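Local atomic coordinates of lactaldehyde dehydrogenase (Methanocaldococcus jannaschii, PDB entry 3PQA), a protein that oxidises lactaldehyde to lactate with NAD as the preferred electron acceptor, acting as a homotetramer in the biosynthesis of coenzyme F420. Residues B[327-332]-B[361-366]; B[293-298]-B[374-379]; B[315-318]-B[322-325]; B[298-303]-B[340-345]. All blocks are in the same frame, centred on the assembly; numbering follows the deposited sequence.

Interaction 1: residues B[327-332]-B[361-366]; sequences EKVVEK and DNILCK
An Asx turn at Asn362 presents Ile363 and Leu364 to Val329 and Lys332 on helix 320-335, in the part of the aldehyde dehydrogenase fold where this helix covers the loop leading into strand 373-379. The turn is closed by Leu364 N, which donates to Asn362 OD1 over 3.0 Å in a nearly straight bond (172°), the donor lying 20° from the plane of the amide carbonyl. With the backbone so bent, the two apolar side chains reach the helix at different points. Leu364 sends CD2 against Val329 CG1 at 3.8 Å, the two side chains meeting at a slant. This valine methyl is anti to its own backbone nitrogen (chi1 177°), which carries it out to the leucine. Ile363 uses its short branch: CG2 lies 4.1 Å from Val329 O and equally 4.1 Å from Lys332 CG, and it approaches Val329 CG1 more loosely at 4.5 Å. Lys332 contributes only aliphatic carbon here. Its chain runs at about a right angle to Ile363, then bends twice so that NZ forms a salt bridge with Glu336. The contact thus illustrates how polar groups can shape a loop while van der Waals packing joins it to a helix. Asn362 has a second role, its ND2 hydrogen-bonded to Ala333 O of the helix; separately, Glu336 OE1 accepts from Ile363 N. Strand 373-379 lies next to the pair, with Leu364 packing on Val373 and Pro375 while Val330, from another side of the helix, also reaches Val373.

Interaction 2: residues B[293-298]-B[374-379]; sequences EMFVNK and IPIIRT
Phe295 of helix 288-300 directs one side of its ring at Ile374 and Ile376 of strand 373-379, a helix-on-sheet packing within the alpha/beta catalytic domain of the aldehyde dehydrogenase fold. The two isoleucines are separated by one residue, so both project from the same face of the strand and offer the ring two neighbouring aliphatic surfaces. The directions of approach differ. Phe295 and Ile374 run across one another at roughly a right angle, whereas Ile376 comes in on a slant; each isoleucine meets the ring obliquely. The phenyl group reaches this far because its CG lies anti to the backbone nitrogen (chi1 -174°), bridging helix and strand whose nearest CA atoms, those of Phe295 and Ile376, are still 10.3 Å apart. All three residues are buried, and their contact is purely apolar. It exemplifies the way a single large aromatic can span the gap between a helix and the sheet it covers. Strand 373-379 lies between the parallel strands 278-284 and 350-357, and the ring also touches Ile281 and Ile355 from these two neighbours. Within its own helix it meets the Phe291 ring, with the planes inclined by only about 15°. Adjacent carbons on one side of the ring divide the isoleucines between them: Phe295 CE2 stands 4.2 Å from the branch methyl Ile374 CG2, and Phe295 CD2 3.9 Å from the terminal methyl Ile376 CD1.

Interaction 3: residues B[315-318]-B[322-325]; sequences GPLI and HAEW
Leu317 reaches from the loop before helix 320-335 to His322 and Ala323 in the helix's first turns, so that, in the catalytic domain of the aldehyde dehydrogenase fold, the loop packs on the helix it leads into. Its side chain can be followed outward. Leu317 CB stays at the margin, 4.5 Å from His322 CD2. Leu317 CG, placed anti to the carbonyl carbon (chi1 -60°), turns the fork toward the helix but makes no close contact of its own, being 4.7 Å from His322 CD2. The two methyls then part company. Leu317 CD1 makes the close contacts: it lies 3.8 Å from Ala323 CA and 4.0 Å from Ala323 CB, resting on the helix backbone beside the alanine methyl. The same Leu317 CD1 is 4.1 Å from His322 CD2, meeting the imidazole obliquely at a carbon rather than at a nitrogen. The other methyl, Leu317 CD2, remains farther off. Around this site Leu317 also packs on Ala271, Gln273 and Pro372, while its backbone is hydrogen-bonded to that of Ala349. The imidazole lies about 9 Å, side chain to side chain, from Ser222, which probably belongs to the NAD site. The division of labour within the histidine is the instructive point: its CD2 carbon takes part in apolar packing, and NE2 bonds to Phe370 O, with a weak second bond to Thr369 O. NE2 is probably protonated, since a backbone carbonyl can only accept, and the ring can thus join leucine packing to a polar tie with the loop that leads into strand 373-379.

Interaction 4: residues B[298-303]-B[340-345]; sequences KAKVLN and LLLGGK
Lys300 and Leu342 bring their CA atoms to 7.6 Å where the C-terminal turn of helix 288-300 passes a classic beta bulge in strand 339-342. In this bulge Leu341 and Leu342 both face Ile355 of the antiparallel strand 350-357, at the margin of the sheet in the catalytic domain of this aldehyde dehydrogenase. Leu342 carries the contact, its CG anti to the backbone nitrogen (chi1 -179°), which extends the side chain from the strand toward the helix end. There the fork straddles two successive residues. CD2 packs on Ala299 CB at 3.7 Å and comes within 4.0 Å of Lys300 N, so this methyl touches the helix backbone as well as the alanine. CD1 takes the lysine instead. Lys300 slants across the leucine and lends the carbon portion of an extended chain, whose far end continues past the contact. Ala299 and Leu342 also share a neighbour, since both rest on Ile355, and this makes a compact apolar cluster of helix, bulged strand and partner strand. The preceding residue enlarges the joint: Leu341 reaches Ile292 and Val296 farther back along the helix. Beyond the bulge the strand breaks into a turn through Gly343 and Gly344, both with positive phi (77° and 72°), a backbone shape that glycine adopts readily. On the lysine side the leucine is met at the first carbon past CB, Lys300 CG standing 3.8 Å from Leu342 CD1.

How the interactions relate
From the N-terminal side, helix 288-300 supplies first the opening segment of interaction 2 and then that of interaction 4, the two sharing Lys298. Interaction 3 opens and closes next, a short local loop at the start of helix 320-335, before interaction 1 begins on the same helix. Interaction 4 closes at residues 340-345, enclosing interaction 3 but crossing interaction 1, which closes only at 361-366. Interaction 2 closes last and spans all the others. Packing of Cys365 SG on Ile377 CD1 joins interactions 1 and 2. The two helices lie on opposite faces of strand 373-379, interaction 4 ties the end of the first to strand 339-342, and interaction 3 fixes the loop before the second.

Interaction 1: residues B[327-332]-B[361-366]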
loop_
_atom_site.group_PDB
_atom_site.type_symbol
_atom_site.label_atom_id
_atom_site.label_comp_id
_atom_site.label_asym_id
_atom_site.label_seq_id
_atom_site.Cartn_x
_atom_site.Cartn_y
_atom_site.Cartn_z
ATOM N N GLU B 327 -41.918 23.530 3.814
ATOM C CA GLU B 327 -43.371 23.560 3.692
ATOM C C GLU B 327 -43.798 23.965 2.283
ATOM O O GLU B 327 -44.683 23.341 1.698
ATOM C CB GLU B 327 -43.930 24.539 4.721
ATOM C CG GLU B 327 -45.442 24.643 4.797
ATOM C CD GLU B 327 -45.874 25.448 6.013
ATOM O OE1 GLU B 327 -45.486 26.635 6.136
ATOM O OE2 GLU B 327 -46.594 24.887 6.856
ATOM N N LYS B 328 -43.156 25.004 1.752
ATOM C CA LYS B 328 -43.435 25.511 0.409
ATOM C C LYS B 328 -43.074 24.510 -0.681
ATOM O O LYS B 328 -43.776 24.401 -1.686
ATOM C CB LYS B 328 -42.700 26.828 0.164
ATOM C CG LYS B 328 -43.333 28.014 0.842
ATOM C CD LYS B 328 -42.365 29.175 0.909
ATOM C CE LYS B 328 -42.960 30.320 1.697
ATOM N NZ LYS B 328 -41.906 31.263 2.134
ATOM N N VAL B 329 -41.971 23.792 -0.477
ATOM C CA VAL B 329 -41.523 22.787 -1.427
ATOM C C VAL B 329 -42.507 21.617 -1.440
ATOM O O VAL B 329 -42.853 21.098 -2.502
ATOM C CB VAL B 329 -40.086 22.299 -1.104
ATOM C CG1 VAL B 329 -39.664 21.199 -2.052
ATOM C CG2 VAL B 329 -39.093 23.465 -1.186
ATOM N N VAL B 330 -42.967 21.209 -0.265
ATOM C CA VAL B 330 -43.975 20.146 -0.190
ATOM C C VAL B 330 -45.261 20.574 -0.919
ATOM O O VAL B 330 -45.794 19.826 -1.734
ATOM C CB VAL B 330 -44.232 19.685 1.267
ATOM C CG1 VAL B 330 -45.374 18.671 1.336
ATOM C CG2 VAL B 330 -42.963 19.077 1.849
ATOM N N GLU B 331 -45.714 21.798 -0.656
ATOM C CA GLU B 331 -46.868 22.368 -1.361
ATOM C C GLU B 331 -46.717 22.315 -2.882
ATOM O O GLU B 331 -47.641 21.905 -3.585
ATOM C CB GLU B 331 -47.108 23.807 -0.909
ATOM C CG GLU B 331 -47.774 23.908 0.447
ATOM C CD GLU B 331 -47.990 25.345 0.898
ATOM O OE1 GLU B 331 -48.072 26.256 0.032
ATOM O OE2 GLU B 331 -48.100 25.556 2.124
ATOM N N LYS B 332 -45.548 22.724 -3.374
ATOM C CA LYS B 332 -45.214 22.629 -4.797
ATOM C C LYS B 332 -45.277 21.179 -5.292
ATOM O O LYS B 332 -45.886 20.899 -6.323
ATOM C CB LYS B 332 -43.836 23.252 -5.062
ATOM C CG LYS B 332 -43.398 23.331 -6.526
ATOM C CD LYS B 332 -44.066 24.501 -7.261
ATOM C CE LYS B 332 -43.474 24.685 -8.656
ATOM N NZ LYS B 332 -44.000 23.662 -9.603
ATOM N N ASP B 361 -40.526 13.260 -12.429
ATOM C CA ASP B 361 -40.385 14.677 -12.779
ATOM C C ASP B 361 -40.689 15.640 -11.634
ATOM O O ASP B 361 -40.533 16.847 -11.794
ATOM C CB ASP B 361 -41.253 15.027 -13.994
ATOM C CG ASP B 361 -40.858 14.252 -15.225
ATOM O OD1 ASP B 361 -39.697 14.380 -15.674
ATOM O OD2 ASP B 361 -41.709 13.504 -15.745
ATOM N N ASN B 362 -41.108 15.107 -10.489
ATOM C CA ASN B 362 -41.479 15.927 -9.336
ATOM C C ASN B 362 -40.305 16.731 -8.783
ATOM O O ASN B 362 -39.176 16.251 -8.775
ATOM C CB ASN B 362 -42.087 15.045 -8.244
ATOM C CG ASN B 362 -42.788 15.842 -7.161
ATOM O OD1 ASN B 362 -42.159 16.314 -6.216
ATOM N ND2 ASN B 362 -44.101 15.986 -7.289
ATOM N N ILE B 363 -40.595 17.942 -8.309
ATOM C CA ILE B 363 -39.590 18.833 -7.713
ATOM C C ILE B 363 -38.723 18.158 -6.625
ATOM O O ILE B 363 -37.528 18.449 -6.513
ATOM C CB ILE B 363 -40.242 20.163 -7.186
ATOM C CG1 ILE B 363 -39.185 21.193 -6.778
ATOM C CG2 ILE B 363 -41.227 19.899 -6.053
ATOM C CD1 ILE B 363 -38.394 21.767 -7.947
ATOM N N LEU B 364 -39.318 17.247 -5.853
ATOM C CA LEU B 364 -38.588 16.571 -4.772
ATOM C C LEU B 364 -37.459 15.679 -5.280
ATOM O O LEU B 364 -36.485 15.444 -4.568
ATOM C CB LEU B 364 -39.531 15.743 -3.896
ATOM C CG LEU B 364 -40.564 16.509 -3.068
ATOM C CD1 LEU B 364 -41.521 15.558 -2.355
ATOM C CD2 LEU B 364 -39.888 17.447 -2.082
ATOM N N CYS B 365 -37.591 15.179 -6.505
ATOM C CA CYS B 365 -36.543 14.342 -7.111
ATOM C C CYS B 365 -35.290 15.148 -7.506
ATOM O O CYS B 365 -34.255 14.574 -7.851
ATOM C CB CYS B 365 -37.086 13.588 -8.326
ATOM S SG CYS B 365 -38.415 12.443 -7.940
ATOM N N LYS B 366 -35.393 16.476 -7.470
ATOM C CA LYS B 366 -34.292 17.330 -7.885
ATOM C C LYS B 366 -33.822 18.249 -6.766
ATOM O O LYS B 366 -32.844 18.966 -6.926
ATOM C CB LYS B 366 -34.699 18.174 -9.107
ATOM C CG LYS B 366 -34.925 17.377 -10.390
ATOM C CD LYS B 366 -33.612 16.731 -10.903
ATOM C CE LYS B 366 -33.737 16.197 -12.348
ATOM N NZ LYS B 366 -33.871 17.291 -13.361
#

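Interaction 2: residues B[293-298]-B[374-379]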
loop_
_atom_site.group_PDB
_atom_site.type_symbol
_atom_site.label_atom_id
_atom_site.label_comp_id
_atom_site.label_asym_id
_atom_site.label_seq_id
_atom_site.Cartn_x
_atom_site.Cartn_y
_atom_site.Cartn_z
ATOM N N GLU B 293 -47.057 0.785 2.214
ATOM C CA GLU B 293 -47.851 0.529 3.411
ATOM C C GLU B 293 -46.951 0.264 4.626
ATOM O O GLU B 293 -47.154 0.852 5.695
ATOM C CB GLU B 293 -48.820 -0.641 3.191
ATOM C CG GLU B 293 -49.709 -0.919 4.388
ATOM C CD GLU B 293 -50.423 -2.262 4.322
ATOM O OE1 GLU B 293 -51.203 -2.542 5.244
ATOM O OE2 GLU B 293 -50.196 -3.042 3.375
ATOM N N MET B 294 -45.952 -0.605 4.455
ATOM C CA MET B 294 -45.034 -0.947 5.542
ATOM C C MET B 294 -44.237 0.290 5.997
ATOM O O MET B 294 -44.062 0.524 7.193
ATOM C CB MET B 294 -44.076 -2.086 5.135
ATOM C CG MET B 294 -44.743 -3.439 4.800
ATOM S SD MET B 294 -43.662 -4.616 3.911
ATOM C CE MET B 294 -42.480 -4.986 5.182
ATOM N N PHE B 295 -43.777 1.087 5.033
ATOM C CA PHE B 295 -42.933 2.249 5.302
ATOM C C PHE B 295 -43.700 3.367 6.019
ATOM O O PHE B 295 -43.235 3.897 7.019
ATOM C CB PHE B 295 -42.316 2.732 3.990
ATOM C CG PHE B 295 -41.315 3.847 4.148
ATOM C CD1 PHE B 295 -40.076 3.619 4.750
ATOM C CD2 PHE B 295 -41.608 5.112 3.664
ATOM C CE1 PHE B 295 -39.149 4.655 4.874
ATOM C CE2 PHE B 295 -40.696 6.155 3.773
ATOM C CZ PHE B 295 -39.462 5.930 4.386
ATOM N N VAL B 296 -44.892 3.694 5.521
ATOM C CA VAL B 296 -45.756 4.682 6.179
ATOM C C VAL B 296 -46.100 4.249 7.617
ATOM O O VAL B 296 -46.002 5.046 8.552
ATOM C CB VAL B 296 -47.040 4.937 5.348
ATOM C CG1 VAL B 296 -48.062 5.733 6.146
ATOM C CG2 VAL B 296 -46.702 5.654 4.035
ATOM N N ASN B 297 -46.456 2.975 7.792
ATOM C CA ASN B 297 -46.829 2.444 9.113
ATOM C C ASN B 297 -45.735 2.570 10.168
ATOM O O ASN B 297 -46.024 2.874 11.322
ATOM C CB ASN B 297 -47.299 0.988 9.021
ATOM C CG ASN B 297 -48.712 0.869 8.507
ATOM O OD1 ASN B 297 -49.399 1.874 8.316
ATOM N ND2 ASN B 297 -49.159 -0.362 8.274
ATOM N N LYS B 298 -44.487 2.342 9.763
ATOM C CA LYS B 298 -43.347 2.467 10.661
ATOM C C LYS B 298 -43.028 3.937 10.922
ATOM O O LYS B 298 -42.621 4.301 12.023
ATOM C CB LYS B 298 -42.121 1.721 10.106
ATOM C CG LYS B 298 -42.286 0.191 9.949
ATOM C CD LYS B 298 -42.257 -0.576 11.273
ATOM C CE LYS B 298 -41.690 -1.988 11.061
ATOM N NZ LYS B 298 -41.113 -2.580 12.314
ATOM N N ILE B 374 -39.929 12.511 2.227
ATOM C CA ILE B 374 -39.504 11.395 1.389
ATOM C C ILE B 374 -40.440 11.163 0.198
ATOM O O ILE B 374 -41.582 10.711 0.383
ATOM C CB ILE B 374 -39.415 10.078 2.198
ATOM C CG1 ILE B 374 -38.672 10.283 3.534
ATOM C CG2 ILE B 374 -38.821 8.939 1.330
ATOM C CD1 ILE B 374 -37.219 10.831 3.401
ATOM N N PRO B 375 -39.957 11.464 -1.022
ATOM C CA PRO B 375 -40.678 11.085 -2.236
ATOM C C PRO B 375 -40.394 9.632 -2.584
ATOM O O PRO B 375 -39.240 9.174 -2.503
ATOM C CB PRO B 375 -40.090 12.000 -3.299
ATOM C CG PRO B 375 -38.661 12.223 -2.817
ATOM C CD PRO B 375 -38.708 12.197 -1.317
ATOM N N ILE B 376 -41.455 8.916 -2.947
ATOM C CA ILE B 376 -41.362 7.526 -3.367
ATOM C C ILE B 376 -41.873 7.468 -4.799
ATOM O O ILE B 376 -42.949 8.002 -5.088
ATOM C CB ILE B 376 -42.223 6.600 -2.475
ATOM C CG1 ILE B 376 -41.706 6.629 -1.023
ATOM C CG2 ILE B 376 -42.226 5.162 -3.041
ATOM C CD1 ILE B 376 -42.608 5.955 -0.008
ATOM N N ILE B 377 -41.101 6.840 -5.685
ATOM C CA ILE B 377 -41.452 6.741 -7.091
ATOM C C ILE B 377 -41.530 5.276 -7.457
ATOM O O ILE B 377 -40.547 4.543 -7.304
ATOM C CB ILE B 377 -40.400 7.419 -8.005
ATOM C CG1 ILE B 377 -40.207 8.895 -7.637
ATOM C CG2 ILE B 377 -40.755 7.220 -9.492
ATOM C CD1 ILE B 377 -39.192 9.127 -6.497
ATOM N N ARG B 378 -42.693 4.828 -7.925
ATOM C CA ARG B 378 -42.795 3.438 -8.366
ATOM C C ARG B 378 -42.405 3.359 -9.839
ATOM O O ARG B 378 -42.805 4.203 -10.647
ATOM C CB ARG B 378 -44.184 2.831 -8.091
ATOM C CG ARG B 378 -45.272 3.179 -9.095
ATOM C CD ARG B 378 -46.572 2.479 -8.723
ATOM N NE ARG B 378 -47.090 2.951 -7.439
ATOM C CZ ARG B 378 -47.864 2.239 -6.622
ATOM N NH1 ARG B 378 -48.277 2.766 -5.473
ATOM N NH2 ARG B 378 -48.223 0.999 -6.945
ATOM N N THR B 379 -41.585 2.375 -10.184
ATOM C CA THR B 379 -41.086 2.277 -11.538
ATOM C C THR B 379 -40.661 0.857 -11.889
ATOM O O THR B 379 -40.728 -0.036 -11.050
ATOM C CB THR B 379 -39.911 3.271 -11.772
ATOM O OG1 THR B 379 -39.577 3.278 -13.160
ATOM C CG2 THR B 379 -38.702 2.880 -10.956
#

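Interaction 3: residues B[315-318]-B[322-325]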
loop_
_atom_site.group_PDB
_atom_site.type_symbol
_atom_site.label_atom_id
_atom_site.label_comp_id
_atom_site.label_asym_id
_atom_site.label_seq_id
_atom_site.Cartn_x
_atom_site.Cartn_y
_atom_site.Cartn_z
ATOM N N GLY B 315 -36.392 15.311 16.215
ATOM C CA GLY B 315 -36.453 16.679 16.733
ATOM C C GLY B 315 -36.756 17.697 15.643
ATOM O O GLY B 315 -37.126 17.330 14.517
ATOM N N PRO B 316 -36.595 18.989 15.959
ATOM C CA PRO B 316 -36.916 20.032 14.994
ATOM C C PRO B 316 -35.855 20.195 13.894
ATOM O O PRO B 316 -34.714 19.725 14.043
ATOM C CB PRO B 316 -36.926 21.286 15.857
ATOM C CG PRO B 316 -35.849 21.007 16.879
ATOM C CD PRO B 316 -36.006 19.542 17.196
ATOM N N LEU B 317 -36.244 20.862 12.812
ATOM C CA LEU B 317 -35.291 21.383 11.836
ATOM C C LEU B 317 -34.517 22.552 12.454
ATOM O O LEU B 317 -34.920 23.104 13.481
ATOM C CB LEU B 317 -36.004 21.807 10.550
ATOM C CG LEU B 317 -36.773 20.693 9.825
ATOM C CD1 LEU B 317 -37.424 21.236 8.567
ATOM C CD2 LEU B 317 -35.837 19.527 9.484
ATOM N N ILE B 318 -33.405 22.927 11.825
ATOM C CA ILE B 318 -32.454 23.839 12.459
ATOM C C ILE B 318 -32.972 25.275 12.600
ATOM O O ILE B 318 -32.441 26.041 13.403
ATOM C CB ILE B 318 -31.096 23.840 11.724
ATOM C CG1 ILE B 318 -30.000 24.445 12.620
ATOM C CG2 ILE B 318 -31.224 24.584 10.390
ATOM C CD1 ILE B 318 -29.758 23.694 13.956
ATOM N N HIS B 322 -36.001 27.584 7.543
ATOM C CA HIS B 322 -35.838 26.396 6.736
ATOM C C HIS B 322 -37.130 25.587 6.684
ATOM O O HIS B 322 -37.546 25.149 5.627
ATOM C CB HIS B 322 -34.674 25.539 7.238
ATOM C CG HIS B 322 -34.387 24.385 6.345
ATOM N ND1 HIS B 322 -34.086 24.547 5.015
ATOM C CD2 HIS B 322 -34.403 23.052 6.571
ATOM C CE1 HIS B 322 -33.931 23.362 4.456
ATOM N NE2 HIS B 322 -34.107 22.441 5.382
ATOM N N ALA B 323 -37.761 25.412 7.833
ATOM C CA ALA B 323 -39.017 24.669 7.930
ATOM C C ALA B 323 -40.107 25.267 7.026
ATOM O O ALA B 323 -40.857 24.532 6.384
ATOM C CB ALA B 323 -39.482 24.619 9.374
ATOM N N GLU B 324 -40.170 26.598 6.971
ATOM C CA GLU B 324 -41.145 27.307 6.138
ATOM C C GLU B 324 -40.855 27.068 4.665
ATOM O O GLU B 324 -41.763 26.844 3.872
ATOM C CB GLU B 324 -41.139 28.814 6.446
ATOM C CG GLU B 324 -41.659 29.155 7.842
ATOM C CD GLU B 324 -41.469 30.624 8.235
ATOM O OE1 GLU B 324 -40.535 31.286 7.724
ATOM O OE2 GLU B 324 -42.258 31.107 9.080
ATOM N N TRP B 325 -39.576 27.115 4.305
ATOM C CA TRP B 325 -39.166 26.809 2.953
ATOM C C TRP B 325 -39.560 25.368 2.586
ATOM O O TRP B 325 -40.106 25.135 1.512
ATOM C CB TRP B 325 -37.666 27.038 2.780
ATOM C CG TRP B 325 -37.156 26.644 1.439
ATOM C CD1 TRP B 325 -37.219 27.374 0.283
ATOM C CD2 TRP B 325 -36.499 25.411 1.103
ATOM N NE1 TRP B 325 -36.637 26.671 -0.750
ATOM C CE2 TRP B 325 -36.187 25.466 -0.274
ATOM C CE3 TRP B 325 -36.139 24.273 1.834
ATOM C CZ2 TRP B 325 -35.534 24.413 -0.940
ATOM C CZ3 TRP B 325 -35.485 23.227 1.171
ATOM C CH2 TRP B 325 -35.189 23.310 -0.200
#

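Interaction 4: residues B[298-303]-B[340-345]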
loop_
_atom_site.group_PDB
_atom_site.type_symbol
_atom_site.label_atom_id
_atom_site.label_comp_id
_atom_site.label_asym_id
_atom_site.label_seq_id
_atom_site.Cartn_x
_atom_site.Cartn_y
_atom_site.Cartn_z
ATOM N N LYS B 298 -44.487 2.342 9.763
ATOM C CA LYS B 298 -43.347 2.467 10.661
ATOM C C LYS B 298 -43.028 3.937 10.922
ATOM O O LYS B 298 -42.621 4.301 12.023
ATOM C CB LYS B 298 -42.121 1.721 10.106
ATOM C CG LYS B 298 -42.286 0.191 9.949
ATOM C CD LYS B 298 -42.257 -0.576 11.273
ATOM C CE LYS B 298 -41.690 -1.988 11.061
ATOM N NZ LYS B 298 -41.113 -2.580 12.314
ATOM N N ALA B 299 -43.230 4.783 9.917
ATOM C CA ALA B 299 -42.972 6.216 10.063
ATOM C C ALA B 299 -43.998 6.896 10.972
ATOM O O ALA B 299 -43.674 7.865 11.663
ATOM C CB ALA B 299 -42.943 6.894 8.705
ATOM N N LYS B 300 -45.230 6.387 10.937
ATOM C CA LYS B 300 -46.345 6.843 11.789
ATOM C C LYS B 300 -46.088 6.838 13.285
ATOM O O LYS B 300 -46.623 7.674 14.014
ATOM C CB LYS B 300 -47.569 5.949 11.565
ATOM C CG LYS B 300 -48.468 6.385 10.474
ATOM C CD LYS B 300 -49.738 5.542 10.506
ATOM C CE LYS B 300 -50.653 5.896 9.351
ATOM N NZ LYS B 300 -51.805 4.957 9.289
ATOM N N VAL B 301 -45.310 5.865 13.745
ATOM C CA VAL B 301 -45.143 5.631 15.173
ATOM C C VAL B 301 -43.890 6.304 15.742
ATOM O O VAL B 301 -43.585 6.147 16.917
ATOM C CB VAL B 301 -45.183 4.110 15.520
ATOM C CG1 VAL B 301 -46.506 3.495 15.066
ATOM C CG2 VAL B 301 -43.996 3.372 14.911
ATOM N N LEU B 302 -43.177 7.058 14.901
ATOM C CA LEU B 302 -42.014 7.819 15.365
ATOM C C LEU B 302 -42.430 8.904 16.354
ATOM O O LEU B 302 -43.475 9.534 16.196
ATOM C CB LEU B 302 -41.240 8.427 14.191
ATOM C CG LEU B 302 -40.609 7.490 13.150
ATOM C CD1 LEU B 302 -40.110 8.312 11.958
ATOM C CD2 LEU B 302 -39.471 6.635 13.733
ATOM N N ASN B 303 -41.618 9.090 17.386
ATOM C CA ASN B 303 -41.870 10.136 18.362
ATOM C C ASN B 303 -41.187 11.428 17.950
ATOM O O ASN B 303 -39.947 11.528 17.907
ATOM C CB ASN B 303 -41.455 9.705 19.777
ATOM C CG ASN B 303 -42.247 8.513 20.284
ATOM O OD1 ASN B 303 -43.474 8.466 20.174
ATOM N ND2 ASN B 303 -41.544 7.543 20.858
ATOM N N LEU B 340 -49.859 12.996 -1.117
ATOM C CA LEU B 340 -49.434 13.020 0.281
ATOM C C LEU B 340 -49.927 11.772 1.000
ATOM O O LEU B 340 -51.128 11.497 1.031
ATOM C CB LEU B 340 -49.908 14.300 0.991
ATOM C CG LEU B 340 -49.442 14.517 2.438
ATOM C CD1 LEU B 340 -47.922 14.729 2.524
ATOM C CD2 LEU B 340 -50.172 15.693 3.096
ATOM N N LEU B 341 -48.989 11.018 1.568
ATOM C CA LEU B 341 -49.297 9.771 2.258
ATOM C C LEU B 341 -49.199 9.872 3.776
ATOM O O LEU B 341 -49.856 9.119 4.492
ATOM C CB LEU B 341 -48.384 8.651 1.759
ATOM C CG LEU B 341 -48.380 8.400 0.250
ATOM C CD1 LEU B 341 -47.435 7.265 -0.072
ATOM C CD2 LEU B 341 -49.786 8.106 -0.283
ATOM N N LEU B 342 -48.363 10.789 4.258
ATOM C CA LEU B 342 -48.166 11.000 5.689
ATOM C C LEU B 342 -47.587 12.384 5.931
ATOM O O LEU B 342 -46.783 12.868 5.138
ATOM C CB LEU B 342 -47.206 9.951 6.273
ATOM C CG LEU B 342 -46.929 10.041 7.778
ATOM C CD1 LEU B 342 -48.162 9.608 8.580
ATOM C CD2 LEU B 342 -45.711 9.236 8.183
ATOM N N GLY B 343 -47.999 13.008 7.033
ATOM C CA GLY B 343 -47.351 14.219 7.527
ATOM C C GLY B 343 -47.727 15.457 6.753
ATOM O O GLY B 343 -48.912 15.749 6.573
ATOM N N GLY B 344 -46.714 16.179 6.284
ATOM C CA GLY B 344 -46.908 17.435 5.570
ATOM C C GLY B 344 -47.356 18.541 6.506
ATOM O O GLY B 344 -48.037 19.477 6.084
ATOM N N LYS B 345 -46.968 18.419 7.778
ATOM C CA LYS B 345 -47.371 19.335 8.847
ATOM C C LYS B 345 -46.147 19.863 9.603
ATOM O O LYS B 345 -45.119 19.177 9.705
ATOM C CB LYS B 345 -48.366 18.656 9.805
ATOM C CG LYS B 345 -48.157 17.156 9.967
ATOM C CD LYS B 345 -49.385 16.453 10.525
ATOM C CE LYS B 345 -49.110 15.876 11.905
ATOM N NZ LYS B 345 -50.358 15.542 12.633
#